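Local coordinates for dinitrogenase iron-molybdenum cofactor biosynthesis domain-containing protein (Pyrococcus horikoshii, PDB 2YX6), which is of unknown function but binds the nucleotide ADP and may act in a pathway related to iron-molybdenum cofactor biosynthesis, at residues V17-F21 and L68-I72; S24-F29 and V40-V45. All coordinates share one frame. Numbering follows the deposited sequence.

Contact 1 of 2, residues V17-F21 and L68-I72; sequences VSKHF and LTYGI
Two irregular segments, 17-21 and 68-72, run alongside each other in the same direction, Lys19 facing Tyr70 (CA-CA 5.3 Å), His20 facing Gly71 (CA-CA 5.3 Å) and Phe21 facing Ile72 (CA-CA 5.2 Å). Gly71 makes both backbone hydrogen bonds: Phe21 N donates to Gly71 O at 3.1 Å and 162°, whereas Gly71 N to Lys19 O is weak, 3.4 Å and 140°. This is an isolated bridge, centred on His20 and Gly71. Tyr70 has phi/psi of -83/-86°, a kink between the extended Thr69 and Gly71. An ideal CB on Gly71 would come a tight 3.1 Å from Lys19 O. Tyr70, chi1 t, offers its ring face to Lys19, whose m, t, t chain curls back through an off-well chi4 of -24°; NZ stands 4.0 Å from the Tyr70 centroid and 4° off the normal, a cation-pi pair. Tyr70 OH hydrogen-bonds Asp110. Val17, also t, points its CA-CB bond toward 68-72 and sets CG1 4.2 Å from Tyr70 CB. At the other end Phe21, chi1 t, receives Ile72 CD1 over one face, 4.2 Å from its centroid and 21° off the normal, a CH-pi contact reached by the t, t rotamer of Ile72. Thr69, chi1 p, brings CG2 to 3.9 Å from Phe21 CD2, and its OG1 is hydrogen-bonded to Val88 O. Ile72 touches Val87, an ADP-binding residue of this protein, although no ADP is bound to this chain here. Strand 66-68, this turn and helix 74-82 form a strand-turn-helix unit whose GxGxxA spacing, beginning at Gly71, is perhaps akin to a Rossmann-type nucleotide-binding loop, consistent with the nearby ADP site.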
loop_
_atom_site.group_PDB
_atom_site.type_symbol
_atom_site.label_atom_id
_atom_site.label_comp_id
_atom_site.label_asym_id
_atom_site.label_seq_id
_atom_site.Cartn_x
_atom_site.Cartn_y
_atom_site.Cartn_z
ATOM N N VAL A 17 2.548 -3.469 -17.221
ATOM C CA VAL A 17 2.386 -2.282 -16.414
ATOM C C VAL A 17 2.856 -1.121 -17.261
ATOM O O VAL A 17 3.930 -1.168 -17.798
ATOM C CB VAL A 17 3.197 -2.397 -15.053
ATOM C CG1 VAL A 17 3.111 -1.088 -14.197
ATOM C CG2 VAL A 17 2.741 -3.664 -14.248
ATOM N N SER A 18 2.022 -0.098 -17.413
ATOM C CA SER A 18 2.423 1.113 -18.121
ATOM C C SER A 18 3.535 1.775 -17.343
ATOM O O SER A 18 3.472 1.906 -16.120
ATOM C CB SER A 18 1.243 2.069 -18.271
ATOM O OG SER A 18 0.987 2.658 -17.004
ATOM N N LYS A 19 4.569 2.189 -18.044
ATOM C CA LYS A 19 5.685 2.810 -17.357
ATOM C C LYS A 19 5.352 4.198 -16.765
ATOM O O LYS A 19 6.004 4.619 -15.816
ATOM C CB LYS A 19 6.971 2.799 -18.232
ATOM C CG LYS A 19 7.536 1.316 -18.454
ATOM C CD LYS A 19 9.019 1.283 -18.928
ATOM C CE LYS A 19 9.607 -0.086 -18.689
ATOM N NZ LYS A 19 8.801 -0.733 -17.589
ATOM N N HIS A 20 4.331 4.889 -17.283
ATOM C CA HIS A 20 3.941 6.193 -16.702
ATOM C C HIS A 20 2.499 6.215 -16.216
ATOM O O HIS A 20 1.585 6.314 -17.014
ATOM C CB HIS A 20 4.149 7.365 -17.689
ATOM C CG HIS A 20 5.589 7.622 -18.036
ATOM N ND1 HIS A 20 6.492 8.142 -17.133
ATOM C CD2 HIS A 20 6.272 7.464 -19.203
ATOM C CE1 HIS A 20 7.673 8.277 -17.718
ATOM N NE2 HIS A 20 7.568 7.860 -18.969
ATOM N N PHE A 21 2.313 6.172 -14.901
ATOM C CA PHE A 21 0.995 6.315 -14.328
ATOM C C PHE A 21 0.492 7.714 -14.738
ATOM O O PHE A 21 1.248 8.686 -14.888
ATOM C CB PHE A 21 1.016 6.150 -12.801
ATOM C CG PHE A 21 -0.287 6.463 -12.161
ATOM C CD1 PHE A 21 -0.630 7.782 -11.854
ATOM C CD2 PHE A 21 -1.211 5.444 -11.915
ATOM C CE1 PHE A 21 -1.868 8.104 -11.325
ATOM C CE2 PHE A 21 -2.461 5.744 -11.380
ATOM C CZ PHE A 21 -2.796 7.056 -11.090
ATOM N N LEU A 68 -0.491 -0.781 -7.919
ATOM C CA LEU A 68 0.835 -1.202 -8.296
ATOM C C LEU A 68 1.269 -0.442 -9.509
ATOM O O LEU A 68 0.647 -0.580 -10.537
ATOM C CB LEU A 68 0.879 -2.703 -8.651
ATOM C CG LEU A 68 0.302 -3.602 -7.513
ATOM C CD1 LEU A 68 0.327 -5.045 -7.962
ATOM C CD2 LEU A 68 1.116 -3.413 -6.167
ATOM N N THR A 69 2.372 0.306 -9.409
ATOM C CA THR A 69 2.840 1.045 -10.577
ATOM C C THR A 69 4.340 0.901 -10.775
ATOM O O THR A 69 5.049 0.431 -9.889
ATOM C CB THR A 69 2.605 2.563 -10.413
ATOM O OG1 THR A 69 3.448 3.003 -9.364
ATOM C CG2 THR A 69 1.177 2.924 -10.092
ATOM N N TYR A 70 4.795 1.305 -11.967
ATOM C CA TYR A 70 6.208 1.467 -12.256
ATOM C C TYR A 70 6.592 2.860 -11.736
ATOM O O TYR A 70 6.976 3.028 -10.581
ATOM C CB TYR A 70 6.474 1.312 -13.762
ATOM C CG TYR A 70 7.977 1.368 -14.063
ATOM C CD1 TYR A 70 8.532 2.433 -14.754
ATOM C CD2 TYR A 70 8.829 0.369 -13.600
ATOM C CE1 TYR A 70 9.936 2.515 -14.976
ATOM C CE2 TYR A 70 10.210 0.412 -13.838
ATOM C CZ TYR A 70 10.766 1.500 -14.559
ATOM O OH TYR A 70 12.167 1.551 -14.800
ATOM N N GLY A 71 6.377 3.863 -12.573
ATOM C CA GLY A 71 6.635 5.249 -12.211
ATOM C C GLY A 71 5.344 6.020 -11.918
ATOM O O GLY A 71 4.300 5.804 -12.526
ATOM N N ILE A 72 5.425 6.934 -10.964
ATOM C CA ILE A 72 4.287 7.743 -10.598
ATOM C C ILE A 72 4.874 8.883 -9.828
ATOM O O ILE A 72 5.945 8.730 -9.224
ATOM C CB ILE A 72 3.282 6.898 -9.761
ATOM C CG1 ILE A 72 2.184 7.813 -9.168
ATOM C CG2 ILE A 72 4.064 6.078 -8.732
ATOM C CD1 ILE A 72 1.142 7.111 -8.360
#

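Contact 2 of 2, residues S24-F29 and V40-V45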
loop_
_atom_site.group_PDB
_atom_site.type_symbol
_atom_site.label_atom_id
_atom_site.label_comp_id
_atom_site.label_asym_id
_atom_site.label_seq_id
_atom_site.Cartn_x
_atom_site.Cartn_y
_atom_site.Cartn_z
ATOM N N SER A 24 -1.246 6.876 -18.585
ATOM C CA SER A 24 -1.847 5.609 -18.983
ATOM C C SER A 24 -3.390 5.708 -19.242
ATOM O O SER A 24 -4.115 6.504 -18.625
ATOM C CB SER A 24 -1.542 4.567 -17.929
ATOM O OG SER A 24 -2.597 4.651 -17.014
ATOM N N ARG A 25 -3.870 4.899 -20.174
ATOM C CA ARG A 25 -5.255 5.025 -20.640
ATOM C C ARG A 25 -6.122 3.816 -20.329
ATOM O O ARG A 25 -7.331 3.857 -20.525
ATOM C CB ARG A 25 -5.318 5.412 -22.125
ATOM C CG ARG A 25 -4.870 6.942 -22.437
ATOM C CD ARG A 25 -5.921 8.114 -22.122
ATOM N NE ARG A 25 -5.950 8.479 -20.690
ATOM C CZ ARG A 25 -5.159 9.391 -20.083
ATOM N NH1 ARG A 25 -5.272 9.591 -18.762
ATOM N NH2 ARG A 25 -4.253 10.116 -20.765
ATOM N N TYR A 26 -5.500 2.760 -19.803
ATOM C CA TYR A 26 -6.223 1.588 -19.329
ATOM C C TYR A 26 -5.760 1.205 -17.942
ATOM O O TYR A 26 -4.609 1.345 -17.606
ATOM C CB TYR A 26 -5.940 0.428 -20.273
ATOM C CG TYR A 26 -6.383 0.679 -21.746
ATOM C CD1 TYR A 26 -7.707 0.532 -22.131
ATOM C CD2 TYR A 26 -5.467 1.062 -22.704
ATOM C CE1 TYR A 26 -8.129 0.763 -23.453
ATOM C CE2 TYR A 26 -5.860 1.308 -24.050
ATOM C CZ TYR A 26 -7.198 1.152 -24.410
ATOM O OH TYR A 26 -7.582 1.346 -25.732
ATOM N N PHE A 27 -6.669 0.689 -17.135
ATOM C CA PHE A 27 -6.356 0.237 -15.798
ATOM C C PHE A 27 -6.953 -1.130 -15.666
ATOM O O PHE A 27 -8.037 -1.399 -16.184
ATOM C CB PHE A 27 -6.934 1.153 -14.730
ATOM C CG PHE A 27 -5.991 2.260 -14.317
ATOM C CD1 PHE A 27 -5.182 2.116 -13.179
ATOM C CD2 PHE A 27 -5.828 3.385 -15.111
ATOM C CE1 PHE A 27 -4.281 3.113 -12.825
ATOM C CE2 PHE A 27 -4.897 4.392 -14.760
ATOM C CZ PHE A 27 -4.169 4.263 -13.636
ATOM N N VAL A 28 -6.271 -1.972 -14.916
ATOM C CA VAL A 28 -6.776 -3.302 -14.544
ATOM C C VAL A 28 -7.016 -3.380 -13.034
ATOM O O VAL A 28 -6.159 -3.047 -12.252
ATOM C CB VAL A 28 -5.720 -4.383 -14.952
ATOM C CG1 VAL A 28 -6.144 -5.789 -14.546
ATOM C CG2 VAL A 28 -5.400 -4.297 -16.416
ATOM N N PHE A 29 -8.199 -3.826 -12.636
ATOM C CA PHE A 29 -8.636 -3.932 -11.243
ATOM C C PHE A 29 -8.738 -5.417 -10.974
ATOM O O PHE A 29 -9.436 -6.150 -11.692
ATOM C CB PHE A 29 -10.004 -3.231 -11.039
ATOM C CG PHE A 29 -9.939 -1.776 -11.224
ATOM C CD1 PHE A 29 -9.547 -0.960 -10.169
ATOM C CD2 PHE A 29 -10.142 -1.209 -12.467
ATOM C CE1 PHE A 29 -9.444 0.432 -10.331
ATOM C CE2 PHE A 29 -10.034 0.200 -12.641
ATOM C CZ PHE A 29 -9.715 1.003 -11.543
ATOM N N VAL A 40 -11.196 -10.048 -12.674
ATOM C CA VAL A 40 -10.382 -9.059 -13.378
ATOM C C VAL A 40 -11.305 -8.096 -14.122
ATOM O O VAL A 40 -12.296 -8.501 -14.716
ATOM C CB VAL A 40 -9.443 -9.707 -14.364
ATOM C CG1 VAL A 40 -8.730 -8.645 -15.264
ATOM C CG2 VAL A 40 -8.466 -10.630 -13.638
ATOM N N GLU A 41 -11.016 -6.806 -14.031
ATOM C CA GLU A 41 -11.862 -5.797 -14.640
ATOM C C GLU A 41 -10.937 -4.882 -15.377
ATOM O O GLU A 41 -9.993 -4.357 -14.794
ATOM C CB GLU A 41 -12.715 -5.094 -13.567
ATOM C CG GLU A 41 -13.309 -3.748 -13.990
ATOM C CD GLU A 41 -14.835 -3.658 -13.839
ATOM O OE1 GLU A 41 -15.420 -2.713 -14.448
ATOM O OE2 GLU A 41 -15.478 -4.522 -13.151
ATOM N N VAL A 42 -11.208 -4.703 -16.673
ATOM C CA VAL A 42 -10.344 -3.960 -17.558
ATOM C C VAL A 42 -11.118 -2.749 -18.082
ATOM O O VAL A 42 -12.009 -2.903 -18.919
ATOM C CB VAL A 42 -9.964 -4.808 -18.735
ATOM C CG1 VAL A 42 -9.039 -4.056 -19.584
ATOM C CG2 VAL A 42 -9.309 -6.141 -18.254
ATOM N N VAL A 43 -10.855 -1.569 -17.536
ATOM C CA VAL A 43 -11.618 -0.364 -17.998
ATOM C C VAL A 43 -10.693 0.702 -18.560
ATOM O O VAL A 43 -9.464 0.613 -18.408
ATOM C CB VAL A 43 -12.534 0.186 -16.911
ATOM C CG1 VAL A 43 -13.609 -0.879 -16.494
ATOM C CG2 VAL A 43 -11.721 0.543 -15.744
ATOM N N GLU A 44 -11.251 1.699 -19.243
ATOM C CA GLU A 44 -10.408 2.768 -19.734
ATOM C C GLU A 44 -10.538 4.026 -18.921
ATOM O O GLU A 44 -11.482 4.194 -18.138
ATOM C CB GLU A 44 -10.523 2.979 -21.257
ATOM C CG GLU A 44 -11.900 2.912 -21.817
ATOM C CD GLU A 44 -11.940 3.391 -23.301
ATOM O OE1 GLU A 44 -12.249 2.574 -24.229
ATOM O OE2 GLU A 44 -11.624 4.596 -23.548
ATOM N N VAL A 45 -9.534 4.876 -19.010
ATOM C CA VAL A 45 -9.560 6.128 -18.251
ATOM C C VAL A 45 -10.297 7.180 -19.086
ATOM O O VAL A 45 -10.088 7.270 -20.314
ATOM C CB VAL A 45 -8.125 6.661 -17.886
ATOM C CG1 VAL A 45 -8.223 7.678 -16.774
ATOM C CG2 VAL A 45 -7.217 5.527 -17.398
#
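Phe27, Phe29, Val43 and Val45 form the apolar centre: Phe27 CD2 meets Val45 CG2 at 3.4 Å and Phe29 CE2 meets Val43 CG2 at 3.5 Å, each methyl lying at a ring edge. On the opposite face are Tyr26, Val28, Val42 and Glu44, where Tyr26 CD1 rests 3.8 Å from Glu44 CB. The strands 26-29 and 40-44 run antiparallel at 162°, 4.7 Å apart at closest approach. Their hydrogen-bonded pairs are Phe27 with Val43 (Phe27 N to Val43 O and Val43 N to Phe27 O, both 3.1 Å) and Phe29 with Glu41 (Phe29 N to Glu41 O and Glu41 N to Phe29 O, both 2.9 Å). Past the last strand pair, Val45 N donates to Arg25 O at 2.9 Å, and the exposed Arg25 folds its NE to 4.0 Å from Val45 CB. This hairpin packs Phe27 and Val45 on Leu55 of helix 54-61 and Phe29 on Ile59 of that helix, while strand 2-7 pairs with the other edge of strand 26-33.

Overall arrangement
Contact 1 and contact 2 lie with centres 13 Å apart and come in the chain order 17-21, 24-29, 40-45, 68-72, so the hairpin of contact 2 falls wholly between the two halves of contact 1. The mixed sheet runs 36-44, 26-33, 2-7, 66-68, 86-88: contact 2 joins its first two strands, while contact 1 ties the loop between strands 2-7 and 26-33 to the turn after strand 66-68. They touch directly, Phe21 CE2 lying 3.2 Å from Phe27 CZ and Ser18 OG 3.3 Å from Ser24 CB. The Phe21-Phe27 packing thus links the hairpin side of the core to the turn beside ADP-binding Val87.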